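Local coordinates for protein BT_4661 (Bacteroides thetaiotaomicron, PDB 4AK1) that probably binds heparin or heparan sulfate at the bacterial cell surface, as a SusE-like protein of the heparin utilisation locus, at residues 28-33 with 67-72; 42-47 with 85-90; 476-481 with 515-520; 486-491 with 499-504. All coordinates share one frame; numbering follows the deposited sequence.

Overall arrangement
The four contacts form two pairs on opposite sides of the chain's centre. Interactions 1 and 2 have centres 13 Å apart and alternate along the sequence; they meet where the Phe44 ring lies against Thr67 and Gly68, and where Ile70 touches Leu85. Interactions 3 and 4 make up the far pair, about 68 Å from interaction 1 to interaction 3, centre to centre. Hairpin 486-504 is nested inside the loop that interaction 3 closes, and Val479 and Leu481 pack on it. A sodium ion lies about 4 Å from the Trp477 side chain and about 13 Å from that of Ile499.

Interaction 1 (28-33 with 67-72); sequences TGVISS and TGKITL
Ile31 and Ser32 both face Ile70, and that two-to-one match is the tight part of this contact. The N-H of Ile31 runs to Ile70 O at 2.7 Å, almost straight along the carbonyl. In return Ile70 N donates to Ser32 O at 2.9 Å. The extra residue makes a classic beta bulge, and Ile31 supplies its helix-like turn (psi -40°). On the buried side the Ile31 chain, nearly extended at chi2 (158°), carries CD1 along the neighbouring strand until it sits 3.5 Å from Leu72 N, with Leu72 CB also in touch. Phe61 and Ile104 meet Ile31 from beyond, while Ile70 rests on Tyr17 and Val102. The small sheet of strands 61-63 and 70-72 is thereby packed against the larger sheet of this beta domain, and Ser32 OG is held by Thr18 O.

The other side is much looser. Val30 CG1 meets Lys69 CB at 4.0 Å, the two side chains crossing at a slant. Lys69 then stretches past Ser33, with CG 3.9 Å from Ser33 OG and the ammonium carried further out. Thr71 reaches Gly29 O through its methyl CG2 at 3.8 Å. Past the bulge the backbones separate, and a water takes over: it donates to Gly29 O at 2.7 Å and accepts from Leu72 N at 2.8 Å. Two direct backbone hydrogen bonds and one water bridge thus tie the segments together, while hydrocarbon from Ile31, Ile70 and Leu72 fills the buried side and the lysine ammonium lies at the exposed one.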
loop_
_atom_site.group_PDB
_atom_site.type_symbol
_atom_site.label_atom_id
_atom_site.label_comp_id
_atom_site.label_asym_id
_atom_site.label_seq_id
_atom_site.Cartn_x
_atom_site.Cartn_y
_atom_site.Cartn_z
ATOM N N THR A 28 3.401 -3.869 51.482
ATOM C CA THR A 28 3.258 -2.410 51.562
ATOM C C THR A 28 4.442 -1.634 50.985
ATOM O O THR A 28 4.387 -0.407 50.881
ATOM C CB THR A 28 2.968 -1.915 52.996
ATOM O OG1 THR A 28 4.020 -2.330 53.874
ATOM C CG2 THR A 28 1.622 -2.450 53.498
ATOM N N GLY A 29 5.500 -2.341 50.600
ATOM C CA GLY A 29 6.658 -1.682 50.009
ATOM C C GLY A 29 6.560 -1.514 48.501
ATOM O O GLY A 29 5.577 -1.920 47.869
ATOM N N VAL A 30 7.600 -0.925 47.927
ATOM C CA VAL A 30 7.728 -0.788 46.480
ATOM C C VAL A 30 7.937 -2.178 45.910
ATOM O O VAL A 30 8.789 -2.935 46.393
ATOM C CB VAL A 30 8.924 0.110 46.109
ATOM C CG1 VAL A 30 9.187 0.064 44.611
ATOM C CG2 VAL A 30 8.683 1.543 46.568
ATOM N N ILE A 31 7.129 -2.524 44.911
ATOM C CA ILE A 31 7.171 -3.835 44.285
ATOM C C ILE A 31 8.170 -3.847 43.119
ATOM O O ILE A 31 8.888 -4.817 42.927
ATOM C CB ILE A 31 5.770 -4.265 43.792
ATOM C CG1 ILE A 31 4.793 -4.380 44.975
ATOM C CG2 ILE A 31 5.839 -5.578 43.016
ATOM C CD1 ILE A 31 3.325 -4.286 44.594
ATOM N N SER A 32 8.205 -2.771 42.342
ATOM C CA SER A 32 9.027 -2.726 41.134
ATOM C C SER A 32 9.356 -1.278 40.798
ATOM O O SER A 32 8.495 -0.406 40.944
ATOM C CB SER A 32 8.285 -3.393 39.961
ATOM O OG SER A 32 9.173 -3.692 38.889
ATOM N N SER A 33 10.599 -1.046 40.363
ATOM C CA SER A 33 11.139 0.280 40.066
ATOM C C SER A 33 11.841 0.293 38.701
ATOM O O SER A 33 12.434 -0.715 38.301
ATOM C CB SER A 33 12.164 0.696 41.129
ATOM O OG SER A 33 11.702 0.370 42.427
ATOM N N THR A 67 8.075 9.032 39.952
ATOM C CA THR A 67 9.195 8.079 40.055
ATOM C C THR A 67 8.981 6.815 39.233
ATOM O O THR A 67 9.936 6.121 38.898
ATOM C CB THR A 67 9.499 7.654 41.516
ATOM O OG1 THR A 67 8.440 6.833 42.017
ATOM C CG2 THR A 67 9.706 8.862 42.427
ATOM N N GLY A 68 7.722 6.495 38.947
ATOM C CA GLY A 68 7.405 5.274 38.217
ATOM C C GLY A 68 7.447 3.997 39.039
ATOM O O GLY A 68 7.306 2.898 38.484
ATOM N N LYS A 69 7.606 4.140 40.353
ATOM C CA LYS A 69 7.632 3.000 41.262
ATOM C C LYS A 69 6.229 2.463 41.548
ATOM O O LYS A 69 5.265 3.234 41.671
ATOM C CB LYS A 69 8.341 3.362 42.563
ATOM C CG LYS A 69 9.804 3.731 42.368
ATOM C CD LYS A 69 10.497 4.012 43.683
ATOM C CE LYS A 69 11.967 4.335 43.459
ATOM N NZ LYS A 69 12.623 4.696 44.739
ATOM N N ILE A 70 6.139 1.139 41.682
ATOM C CA ILE A 70 4.858 0.433 41.719
ATOM C C ILE A 70 4.580 -0.193 43.079
ATOM O O ILE A 70 5.426 -0.893 43.642
ATOM C CB ILE A 70 4.765 -0.620 40.581
ATOM C CG1 ILE A 70 4.732 0.105 39.226
ATOM C CG2 ILE A 70 3.524 -1.503 40.742
ATOM C CD1 ILE A 70 4.903 -0.807 38.028
ATOM N N THR A 71 3.386 0.065 43.597
ATOM C CA THR A 71 2.972 -0.425 44.907
ATOM C C THR A 71 1.589 -1.087 44.817
ATOM O O THR A 71 0.877 -0.922 43.825
ATOM C CB THR A 71 2.893 0.727 45.919
ATOM O OG1 THR A 71 2.043 1.758 45.391
ATOM C CG2 THR A 71 4.294 1.301 46.226
ATOM N N LEU A 72 1.219 -1.816 45.869
ATOM C CA LEU A 72 -0.094 -2.448 45.965
ATOM C C LEU A 72 -1.100 -1.539 46.669
ATOM O O LEU A 72 -0.817 -1.029 47.753
ATOM C CB LEU A 72 0.017 -3.779 46.729
ATOM C CG LEU A 72 -1.265 -4.556 47.071
ATOM C CD1 LEU A 72 -1.947 -5.096 45.820
ATOM C CD2 LEU A 72 -1.000 -5.683 48.077
HETATM O O HOH W 1 2.897 -2.046 48.063
#

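Interaction 2 (42-47 with 85-90); sequences YDFAIT and LSVACY
Leu85 starts the contact modestly, its CD2 meeting Ile46 CD1 at 4.1 Å as the two chains slant across each other. Ser86 is more polar: its carbonyl accepts Thr47 N at 2.9 Å, the donor standing 38° out of the carbonyl plane. Thr47 OG1 also sits beside Ser86 CB, 3.5 Å away, but its bond is to Glu97, and Ser86 OG is held by Asp100 N. Val87, paired with Ile46 on the face that packs toward Ile63, brings CG1 to the edge of the Phe44 ring, close to its plane.

Ala88 exchanges two backbone bonds with Ala45, and its CB meets Thr47 CG2 at 3.7 Å. Here the antiparallel ladder of strands 42-51 and 81-91, neighbours in the six-stranded sheet, slips by one residue. This beta bulge lies between Tyr42 and Ala45, where Asp43 takes a positive phi of 51°; Asp43 OD2 bonds to Ala422 N of the second subunit.

Cys89 packs against Phe44: its CB lies over one ring face, 3.8 Å from the centroid, in a CH-pi contact. SG, set between the backbone N and the carbonyl carbon (chi1 65°), approaches the same ring obliquely. Tyr90 then lays its own CB over the face of the Tyr42 ring, 3.7 Å from CZ, and the two side chains cross near a right angle. Its N donates to Tyr42 O at 2.8 Å, while Tyr42 OH is bonded to Asn93 N.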
loop_
_atom_site.group_PDB
_atom_site.type_symbol
_atom_site.label_atom_id
_atom_site.label_comp_id
_atom_site.label_asym_id
_atom_site.label_seq_id
_atom_site.Cartn_x
_atom_site.Cartn_y
_atom_site.Cartn_z
ATOM N N TYR A 42 8.788 11.053 33.320
ATOM C CA TYR A 42 7.791 11.696 34.168
ATOM C C TYR A 42 6.394 11.358 33.631
ATOM O O TYR A 42 6.264 10.758 32.541
ATOM C CB TYR A 42 7.986 13.230 34.206
ATOM C CG TYR A 42 7.988 13.889 32.845
ATOM C CD1 TYR A 42 9.130 13.862 32.048
ATOM C CD2 TYR A 42 6.847 14.548 32.351
ATOM C CE1 TYR A 42 9.151 14.457 30.795
ATOM C CE2 TYR A 42 6.856 15.146 31.096
ATOM C CZ TYR A 42 8.011 15.089 30.322
ATOM O OH TYR A 42 8.063 15.675 29.078
ATOM N N ASP A 43 5.372 11.747 34.397
ATOM C CA ASP A 43 3.964 11.440 34.082
ATOM C C ASP A 43 3.744 9.945 33.797
ATOM O O ASP A 43 3.161 9.572 32.776
ATOM C CB ASP A 43 3.448 12.291 32.912
ATOM C CG ASP A 43 3.225 13.771 33.279
ATOM O OD1 ASP A 43 3.377 14.186 34.448
ATOM O OD2 ASP A 43 2.865 14.534 32.364
ATOM N N PHE A 44 4.216 9.095 34.702
ATOM C CA PHE A 44 3.967 7.654 34.628
ATOM C C PHE A 44 2.485 7.322 34.841
ATOM O O PHE A 44 1.818 7.976 35.627
ATOM C CB PHE A 44 4.774 6.936 35.701
ATOM C CG PHE A 44 6.225 6.780 35.377
ATOM C CD1 PHE A 44 6.681 5.661 34.685
ATOM C CD2 PHE A 44 7.154 7.734 35.807
ATOM C CE1 PHE A 44 8.044 5.508 34.404
ATOM C CE2 PHE A 44 8.502 7.591 35.521
ATOM C CZ PHE A 44 8.951 6.468 34.832
ATOM N N ALA A 45 1.992 6.304 34.137
ATOM C CA ALA A 45 0.618 5.799 34.288
ATOM C C ALA A 45 0.617 4.304 34.012
ATOM O O ALA A 45 1.420 3.821 33.213
ATOM C CB ALA A 45 -0.332 6.510 33.330
ATOM N N ILE A 46 -0.252 3.569 34.703
ATOM C CA ILE A 46 -0.515 2.177 34.353
ATOM C C ILE A 46 -1.692 2.221 33.385
ATOM O O ILE A 46 -2.764 2.702 33.736
ATOM C CB ILE A 46 -0.830 1.314 35.606
ATOM C CG1 ILE A 46 0.422 1.165 36.484
ATOM C CG2 ILE A 46 -1.355 -0.067 35.212
ATOM C CD1 ILE A 46 0.107 0.694 37.899
ATOM N N THR A 47 -1.486 1.763 32.152
ATOM C CA THR A 47 -2.537 1.855 31.133
ATOM C C THR A 47 -3.379 0.581 31.061
ATOM O O THR A 47 -4.509 0.607 30.570
ATOM C CB THR A 47 -1.933 2.132 29.749
ATOM O OG1 THR A 47 -1.010 1.076 29.436
ATOM C CG2 THR A 47 -1.197 3.466 29.762
ATOM N N LEU A 85 1.379 -5.720 33.947
ATOM C CA LEU A 85 1.107 -4.291 33.987
ATOM C C LEU A 85 1.689 -3.644 32.743
ATOM O O LEU A 85 2.851 -3.878 32.395
ATOM C CB LEU A 85 1.711 -3.632 35.243
ATOM C CG LEU A 85 0.993 -3.881 36.581
ATOM C CD1 LEU A 85 0.919 -5.362 36.938
ATOM C CD2 LEU A 85 1.676 -3.108 37.713
ATOM N N SER A 86 0.881 -2.841 32.067
ATOM C CA SER A 86 1.397 -2.028 30.966
ATOM C C SER A 86 1.593 -0.593 31.470
ATOM O O SER A 86 0.754 -0.061 32.205
ATOM C CB SER A 86 0.467 -2.079 29.762
ATOM O OG SER A 86 0.265 -3.413 29.325
ATOM N N VAL A 87 2.710 0.016 31.088
ATOM C CA VAL A 87 3.104 1.312 31.636
ATOM C C VAL A 87 3.392 2.327 30.535
ATOM O O VAL A 87 4.053 2.014 29.541
ATOM C CB VAL A 87 4.344 1.189 32.560
ATOM C CG1 VAL A 87 4.819 2.568 33.025
ATOM C CG2 VAL A 87 4.025 0.310 33.758
ATOM N N ALA A 88 2.889 3.544 30.730
ATOM C CA ALA A 88 3.237 4.662 29.863
ATOM C C ALA A 88 3.955 5.742 30.670
ATOM O O ALA A 88 3.733 5.882 31.885
ATOM C CB ALA A 88 1.995 5.233 29.197
ATOM N N CYS A 89 4.796 6.517 29.986
ATOM C CA CYS A 89 5.455 7.674 30.590
ATOM C C CYS A 89 5.896 8.641 29.499
ATOM O O CYS A 89 5.762 8.342 28.305
ATOM C CB CYS A 89 6.659 7.235 31.447
ATOM S SG CYS A 89 8.038 6.474 30.549
ATOM N N TYR A 90 6.407 9.803 29.903
ATOM C CA TYR A 90 6.991 10.752 28.964
ATOM C C TYR A 90 8.483 10.918 29.240
ATOM O O TYR A 90 8.942 10.731 30.371
ATOM C CB TYR A 90 6.289 12.118 29.040
ATOM C CG TYR A 90 4.859 12.091 28.541
ATOM C CD1 TYR A 90 3.879 11.437 29.276
ATOM C CD2 TYR A 90 4.487 12.713 27.345
ATOM C CE1 TYR A 90 2.573 11.387 28.844
ATOM C CE2 TYR A 90 3.155 12.674 26.899
ATOM C CZ TYR A 90 2.210 12.000 27.663
ATOM O OH TYR A 90 0.879 11.896 27.297
#

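Interaction 3 (476-481 with 515-520); sequences KWEVEL and TATAGE
Lys476 and Thr517 trade two backbone hydrogen bonds, the straighter from Lys476 N to Thr517 O at 3.0 Å (174° at the hydrogen). Two residues along, Glu478 and Thr515 do the same, with Glu478 N on Thr515 O at 2.9 Å and in the plane of that carbonyl. A water on the polar face between these pairs is in hydrogen-bonding position to Glu478 OE1 at 2.9 Å, to Thr517 OG1 at 2.8 Å and to Thr515 O; it cannot donate to every acceptor in reach at once. Thr517 OG1 has a further partner in Ser526 OG.

Further out, the Lys476 chain bends at chi3 (69°) and brings NZ to Glu520 OE2, a long salt bridge of 3.6 Å across the end of strand 509-518. Glu478 and Thr515 point the same way, side by side, with OE1 3.8 Å from the methyl CG2.

On the opposite face sits the apolar half. Ala516 CB lies over the six-membered ring of Trp477, 3.9 Å from its centroid and 22° off the normal, displaced toward the rim near CZ3. Phe430 meets the indole edge-to-face, and Pro463 and Ile492 pack around it. The strand 476-483 is an outer one of its four-stranded sheet, and the indole is also near the sodium ion bound by Ser473, Leu475 and Ser495. One face of this pairing is therefore hydrated and charged, and the other is apolar, with the Ala516 methyl on the Trp477 ring; the long ion pair is probably the weaker element, and the backbone ladder sets the register.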
loop_
_atom_site.group_PDB
_atom_site.type_symbol
_atom_site.label_atom_id
_atom_site.label_comp_id
_atom_site.label_asym_id
_atom_site.label_seq_id
_atom_site.Cartn_x
_atom_site.Cartn_y
_atom_site.Cartn_z
ATOM N N LYS A 476 31.930 38.850 -9.413
ATOM C CA LYS A 476 33.260 39.454 -9.287
ATOM C C LYS A 476 34.232 38.386 -8.761
ATOM O O LYS A 476 33.804 37.428 -8.103
ATOM C CB LYS A 476 33.226 40.651 -8.340
ATOM C CG LYS A 476 32.465 41.848 -8.901
ATOM C CD LYS A 476 32.148 42.893 -7.835
ATOM C CE LYS A 476 33.386 43.629 -7.319
ATOM N NZ LYS A 476 33.049 44.822 -6.494
ATOM N N TRP A 477 35.520 38.564 -9.027
ATOM C CA TRP A 477 36.492 37.470 -8.900
ATOM C C TRP A 477 37.743 37.855 -8.158
ATOM O O TRP A 477 38.249 38.955 -8.322
ATOM C CB TRP A 477 36.879 36.991 -10.297
ATOM C CG TRP A 477 35.674 36.531 -11.083
ATOM C CD1 TRP A 477 34.827 37.304 -11.865
ATOM C CD2 TRP A 477 35.133 35.163 -11.160
ATOM N NE1 TRP A 477 33.829 36.539 -12.412
ATOM C CE2 TRP A 477 33.955 35.240 -12.029
ATOM C CE3 TRP A 477 35.497 33.931 -10.618
ATOM C CZ2 TRP A 477 33.181 34.122 -12.324
ATOM C CZ3 TRP A 477 34.714 32.806 -10.925
ATOM C CH2 TRP A 477 33.572 32.906 -11.750
ATOM N N GLU A 478 38.242 36.926 -7.342
ATOM C CA GLU A 478 39.519 37.060 -6.639
ATOM C C GLU A 478 40.277 35.745 -6.782
ATOM O O GLU A 478 39.666 34.685 -6.985
ATOM C CB GLU A 478 39.302 37.314 -5.149
ATOM C CG GLU A 478 38.555 38.585 -4.780
ATOM C CD GLU A 478 38.119 38.549 -3.324
ATOM O OE1 GLU A 478 37.243 37.743 -2.944
ATOM O OE2 GLU A 478 38.697 39.293 -2.530
ATOM N N VAL A 479 41.598 35.804 -6.645
ATOM C CA VAL A 479 42.412 34.596 -6.751
ATOM C C VAL A 479 43.501 34.612 -5.676
ATOM O O VAL A 479 43.959 35.683 -5.249
ATOM C CB VAL A 479 43.011 34.421 -8.173
ATOM C CG1 VAL A 479 44.114 35.444 -8.451
ATOM C CG2 VAL A 479 43.564 33.009 -8.373
ATOM N N GLU A 480 43.895 33.427 -5.232
ATOM C CA GLU A 480 44.997 33.269 -4.289
ATOM C C GLU A 480 45.854 32.101 -4.761
ATOM O O GLU A 480 45.352 30.986 -4.919
ATOM C CB GLU A 480 44.461 33.005 -2.878
ATOM C CG GLU A 480 45.570 32.678 -1.879
ATOM C CD GLU A 480 45.059 32.453 -0.469
ATOM O OE1 GLU A 480 43.862 32.134 -0.295
ATOM O OE2 GLU A 480 45.876 32.582 0.472
ATOM N N LEU A 481 47.132 32.374 -5.014
ATOM C CA LEU A 481 48.080 31.364 -5.433
ATOM C C LEU A 481 48.340 30.432 -4.254
ATOM O O LEU A 481 48.659 30.898 -3.160
ATOM C CB LEU A 481 49.382 32.030 -5.900
ATOM C CG LEU A 481 50.537 31.193 -6.468
ATOM C CD1 LEU A 481 51.308 30.481 -5.359
ATOM C CD2 LEU A 481 50.057 30.184 -7.509
ATOM N N THR A 515 37.813 32.780 -5.867
ATOM C CA THR A 515 36.609 33.143 -5.128
ATOM C C THR A 515 35.749 34.023 -6.022
ATOM O O THR A 515 36.211 35.060 -6.533
ATOM C CB THR A 515 36.932 33.902 -3.831
ATOM O OG1 THR A 515 37.776 33.105 -2.991
ATOM C CG2 THR A 515 35.618 34.284 -3.050
ATOM N N ALA A 516 34.520 33.573 -6.242
ATOM C CA ALA A 516 33.530 34.351 -6.963
ATOM C C ALA A 516 32.550 34.897 -5.948
ATOM O O ALA A 516 32.154 34.186 -5.025
ATOM C CB ALA A 516 32.797 33.482 -7.982
ATOM N N THR A 517 32.170 36.156 -6.124
ATOM C CA THR A 517 31.246 36.832 -5.208
ATOM C C THR A 517 30.086 37.429 -5.987
ATOM O O THR A 517 30.293 38.119 -6.997
ATOM C CB THR A 517 31.973 37.922 -4.383
ATOM O OG1 THR A 517 32.992 37.286 -3.602
ATOM C CG2 THR A 517 31.004 38.655 -3.411
ATOM N N ALA A 518 28.870 37.148 -5.509
ATOM C CA ALA A 518 27.646 37.761 -6.030
ATOM C C ALA A 518 27.133 38.812 -5.049
ATOM O O ALA A 518 26.988 38.538 -3.862
ATOM C CB ALA A 518 26.569 36.701 -6.248
ATOM N N GLY A 519 26.871 40.011 -5.561
ATOM C CA GLY A 519 26.261 41.078 -4.776
ATOM C C GLY A 519 27.301 41.857 -4.003
ATOM O O GLY A 519 28.498 41.707 -4.230
ATOM N N GLU A 520 26.839 42.712 -3.096
ATOM C CA GLU A 520 27.734 43.572 -2.319
ATOM C C GLU A 520 27.201 43.749 -0.902
ATOM O O GLU A 520 26.022 43.503 -0.644
ATOM C CB GLU A 520 27.885 44.936 -2.990
ATOM C CG GLU A 520 28.644 44.878 -4.304
ATOM C CD GLU A 520 28.896 46.245 -4.888
ATOM O OE1 GLU A 520 27.948 47.059 -4.894
ATOM O OE2 GLU A 520 30.043 46.492 -5.333
HETATM O O HOH W 2 35.314 37.407 -5.130
#

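Interaction 4 (486-491 with 499-504); sequences NNTKAT and ITITGL
Ala490 and Ile501 form a non-hydrogen-bonded pair whose side chains point to the buried face, where Ile501 CD1 comes within 3.7 Å of Ala490 CB. The other branch of the isoleucine, CG2, meets the Thr488 methyl CG2 at 3.8 Å, so the one residue touches two across the strands. On the outer face Lys489 CB rests against Thr502 OG1 at 3.5 Å; a chi1 of 60° sets that hydroxyl between the backbone N and the carbonyl carbon, turned toward the lysine CB. Thr491 and Thr500 lie side by side, pointing the same way, with OG1 of Thr491 3.7 Å from Thr500 CB.

Behind these side chains runs the ladder of a two-stranded beta hairpin, strands 489-492 and 499-502. Lys489 exchanges bonds with Thr502, and Thr491 with Thr500; Lys489 N reaches Thr502 O at 2.9 Å.

Past the ladder, strand 499-502 gives way to Gly503, near the start of strand 489-492, and a phi of 81° turns the chain there. The glycine CA closely approaches Asn487 O, a CH...O contact of 3.3 Å. Thr488 is held from its own side: OG1 donates to Asn487 OD1 at 2.9 Å and accepts from Asn484 N. Leu481 supports Thr488 and Ala490 from strand 476-483, while Phe533 and Val512 back Ile501.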
loop_
_atom_site.group_PDB
_atom_site.type_symbol
_atom_site.label_atom_id
_atom_site.label_comp_id
_atom_site.label_asym_id
_atom_site.label_seq_id
_atom_site.Cartn_x
_atom_site.Cartn_y
_atom_site.Cartn_z
ATOM N N ASN A 486 56.845 29.238 -3.780
ATOM C CA ASN A 486 58.254 29.664 -3.889
ATOM C C ASN A 486 58.637 30.293 -5.234
ATOM O O ASN A 486 59.733 30.861 -5.359
ATOM C CB ASN A 486 59.219 28.500 -3.576
ATOM C CG ASN A 486 58.925 27.835 -2.234
ATOM O OD1 ASN A 486 58.714 26.626 -2.176
ATOM N ND2 ASN A 486 58.866 28.629 -1.162
ATOM N N ASN A 487 57.769 30.178 -6.242
ATOM C CA ASN A 487 58.120 30.664 -7.587
ATOM C C ASN A 487 56.946 31.049 -8.501
ATOM O O ASN A 487 57.153 31.664 -9.547
ATOM C CB ASN A 487 59.051 29.670 -8.306
ATOM C CG ASN A 487 58.489 28.252 -8.369
ATOM O OD1 ASN A 487 57.298 28.047 -8.544
ATOM N ND2 ASN A 487 59.373 27.261 -8.262
ATOM N N THR A 488 55.735 30.688 -8.098
ATOM C CA THR A 488 54.559 30.850 -8.942
ATOM C C THR A 488 53.749 32.028 -8.447
ATOM O O THR A 488 53.661 32.257 -7.237
ATOM C CB THR A 488 53.674 29.579 -8.945
ATOM O OG1 THR A 488 54.490 28.430 -9.211
ATOM C CG2 THR A 488 52.601 29.671 -10.031
ATOM N N LYS A 489 53.189 32.788 -9.386
ATOM C CA LYS A 489 52.312 33.906 -9.066
ATOM C C LYS A 489 51.010 33.750 -9.849
ATOM O O LYS A 489 50.990 33.135 -10.913
ATOM C CB LYS A 489 52.997 35.236 -9.386
ATOM C CG LYS A 489 54.313 35.426 -8.622
ATOM C CD LYS A 489 55.126 36.590 -9.164
ATOM C CE LYS A 489 56.504 36.680 -8.509
ATOM N NZ LYS A 489 57.328 35.435 -8.519
ATOM N N ALA A 490 49.925 34.283 -9.296
ATOM C CA ALA A 490 48.628 34.268 -9.976
ATOM C C ALA A 490 47.945 35.630 -9.871
ATOM O O ALA A 490 47.939 36.255 -8.800
ATOM C CB ALA A 490 47.733 33.187 -9.375
ATOM N N THR A 491 47.383 36.089 -10.990
ATOM C CA THR A 491 46.464 37.218 -10.960
ATOM C C THR A 491 45.139 36.883 -11.647
ATOM O O THR A 491 45.038 35.913 -12.404
ATOM C CB THR A 491 47.077 38.494 -11.571
ATOM O OG1 THR A 491 47.468 38.240 -12.929
ATOM C CG2 THR A 491 48.295 38.971 -10.749
ATOM N N ILE A 499 42.128 34.091 -15.463
ATOM C CA ILE A 499 43.302 33.817 -14.622
ATOM C C ILE A 499 44.591 33.904 -15.447
ATOM O O ILE A 499 44.661 33.360 -16.552
ATOM C CB ILE A 499 43.225 32.393 -14.020
ATOM C CG1 ILE A 499 41.971 32.222 -13.135
ATOM C CG2 ILE A 499 44.512 32.042 -13.258
ATOM C CD1 ILE A 499 41.653 30.748 -12.821
ATOM N N THR A 500 45.608 34.575 -14.904
ATOM C CA THR A 500 46.953 34.548 -15.493
ATOM C C THR A 500 47.923 33.952 -14.487
ATOM O O THR A 500 47.944 34.369 -13.333
ATOM C CB THR A 500 47.405 35.975 -15.869
ATOM O OG1 THR A 500 46.510 36.503 -16.851
ATOM C CG2 THR A 500 48.836 35.991 -16.435
ATOM N N ILE A 501 48.701 32.967 -14.918
ATOM C CA ILE A 501 49.739 32.356 -14.079
ATOM C C ILE A 501 51.116 32.751 -14.629
ATOM O O ILE A 501 51.319 32.737 -15.844
ATOM C CB ILE A 501 49.622 30.816 -14.096
ATOM C CG1 ILE A 501 48.238 30.376 -13.611
ATOM C CG2 ILE A 501 50.729 30.142 -13.277
ATOM C CD1 ILE A 501 47.908 30.753 -12.175
ATOM N N THR A 502 52.054 33.110 -13.750
ATOM C CA THR A 502 53.453 33.293 -14.163
ATOM C C THR A 502 54.362 32.518 -13.213
ATOM O O THR A 502 53.961 32.187 -12.101
ATOM C CB THR A 502 53.902 34.773 -14.152
ATOM O OG1 THR A 502 53.772 35.301 -12.823
ATOM C CG2 THR A 502 53.076 35.621 -15.123
ATOM N N GLY A 503 55.590 32.249 -13.640
ATOM C CA GLY A 503 56.565 31.603 -12.745
ATOM C C GLY A 503 56.499 30.090 -12.574
ATOM O O GLY A 503 57.505 29.483 -12.184
ATOM N N LEU A 504 55.348 29.470 -12.853
ATOM C CA LEU A 504 55.244 27.996 -12.795
ATOM C C LEU A 504 56.291 27.346 -13.707
ATOM O O LEU A 504 56.406 27.725 -14.879
ATOM C CB LEU A 504 53.831 27.522 -13.207
ATOM C CG LEU A 504 53.521 26.020 -13.285
ATOM C CD1 LEU A 504 53.609 25.377 -11.908
ATOM C CD2 LEU A 504 52.111 25.796 -13.842
#